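Local coordinates for PA3566 protein (PDB 1X7V) that is of unknown function but has the alpha-beta plait of the antibiotic biosynthesis monooxygenase family, and may have oxidoreductase activity, at residues A[46-49]-A[55-58]. Residues are numbered along the deposited sequence; the frame is centred on the assembly and turned at random.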
# COMPACT_ATOMS: atom_id res chain seq x y z
N HIS A 46 -5.83 1.90 5.72
CA HIS A 46 -6.57 1.61 6.96
C HIS A 46 -5.56 1.52 8.12
O HIS A 46 -4.39 1.17 7.90
CB HIS A 46 -7.28 0.25 6.92
CG HIS A 46 -8.11 0.02 5.71
ND1 HIS A 46 -7.55 -0.23 4.47
CD2 HIS A 46 -9.46 0.02 5.51
CE1 HIS A 46 -8.52 -0.39 3.58
NE2 HIS A 46 -9.68 -0.25 4.18
N GLN A 47 -6.02 1.76 9.34
CA GLN A 47 -5.19 1.52 10.51
C GLN A 47 -5.90 0.44 11.35
O GLN A 47 -7.14 0.43 11.49
CB GLN A 47 -4.99 2.77 11.29
CG GLN A 47 -3.96 2.67 12.38
CD GLN A 47 -3.82 4.01 13.06
OE1 GLN A 47 -4.79 4.78 13.12
NE2 GLN A 47 -2.59 4.35 13.51
N ASP A 48 -5.11 -0.47 11.86
CA ASP A 48 -5.59 -1.47 12.83
C ASP A 48 -6.36 -0.89 14.02
O ASP A 48 -6.00 0.15 14.55
CB ASP A 48 -4.39 -2.20 13.38
CG ASP A 48 -4.75 -3.51 14.07
OD1 ASP A 48 -4.89 -4.53 13.36
OD2 ASP A 48 -4.88 -3.54 15.31
N ARG A 49 -7.39 -1.59 14.44
CA ARG A 49 -8.24 -1.11 15.53
C ARG A 49 -7.54 -1.15 16.89
O ARG A 49 -7.87 -0.37 17.80
CB ARG A 49 -9.52 -1.94 15.55
CG ARG A 49 -10.45 -1.71 16.68
CD ARG A 49 -11.69 -2.56 16.60
NE ARG A 49 -12.67 -2.12 17.58
CZ ARG A 49 -13.95 -2.40 17.53
NH1 ARG A 49 -14.41 -3.20 16.58
NH2 ARG A 49 -14.78 -1.90 18.44
N PHE A 55 -0.91 -0.93 9.76
CA PHE A 55 -1.66 -0.32 8.66
C PHE A 55 -1.85 -1.36 7.58
O PHE A 55 -1.05 -2.29 7.46
CB PHE A 55 -0.92 0.85 8.04
CG PHE A 55 -0.59 1.94 9.03
CD1 PHE A 55 0.55 1.88 9.81
CD2 PHE A 55 -1.48 2.95 9.24
CE1 PHE A 55 0.78 2.88 10.75
CE2 PHE A 55 -1.23 3.89 10.12
CZ PHE A 55 -0.08 3.84 10.89
N TYR A 56 -2.91 -1.16 6.79
CA TYR A 56 -3.28 -2.11 5.73
C TYR A 56 -3.63 -1.33 4.52
O TYR A 56 -4.50 -0.45 4.60
CB TYR A 56 -4.52 -2.94 6.14
CG TYR A 56 -4.39 -3.64 7.45
CD1 TYR A 56 -4.70 -3.00 8.66
CD2 TYR A 56 -3.92 -4.95 7.52
CE1 TYR A 56 -4.60 -3.65 9.91
CE2 TYR A 56 -3.82 -5.60 8.76
CZ TYR A 56 -4.14 -4.94 9.95
OH TYR A 56 -4.04 -5.57 11.19
N MSE A 57 -2.97 -1.63 3.39
CA MSE A 57 -3.42 -1.06 2.11
C MSE A 57 -4.17 -2.18 1.39
O MSE A 57 -3.60 -3.25 1.20
CB MSE A 57 -2.24 -0.56 1.26
CG MSE A 57 -2.59 0.39 0.18
SE MSE A 57 -2.97 2.16 1.00
CE MSE A 57 -1.01 2.80 1.34
N ILE A 58 -5.41 -1.93 1.02
CA ILE A 58 -6.21 -2.87 0.22
C ILE A 58 -6.25 -2.27 -1.16
O ILE A 58 -6.74 -1.15 -1.38
CB ILE A 58 -7.63 -3.14 0.77
CG1 ILE A 58 -7.59 -3.65 2.25
CG2 ILE A 58 -8.38 -4.15 -0.14
CD1 ILE A 58 -8.93 -3.79 2.87
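His46 and Tyr56 form an antiparallel hydrogen-bonded pair near the turn of the beta hairpin made by strands 40-47 and 54-61, at the margin, within this chain, of the four-stranded sheet of this ferredoxin-like alpha-beta plait. Tyr56 N donates to His46 O at 3.0 Å, whereas the return bond from His46 N to Tyr56 O is weak, bent to 130° at the hydrogen. Tyr56 O is gripped a second time by the imidazole: with chi1 at -50°, the ring stays beside its own backbone N, and His46 ND1 gives a straighter bond to Tyr56 O of 3.1 Å. That oxygen lies at the ring edge, in its plane, but ND1 approaches from above the carbonyl plane. Farther round the same ring, His46 CE1 packs on CD1 of Ile58 at 3.5 Å, the two side chains crossing at about a right angle.

On the other face of the sheet, Gln47 extends alongside Phe55, its amide turned 20° from the phenyl plane and Gln47 NE2 3.7 Å from Phe55 CZ. The amide nitrogen is bonded to Ser52 O within the connecting loop, while Phe55 also packs against Leu23 and Leu27 of helix 20-36.

Asp48 leaves the strand and reaches back to Tyr56. Its OD2 accepts hydrogen bonds from the backbone N-H groups of His50 and Asp51, which should hold the carboxylate in place, and Tyr56 OH donates to the anti side of Asp48 OD1 at 2.6 Å.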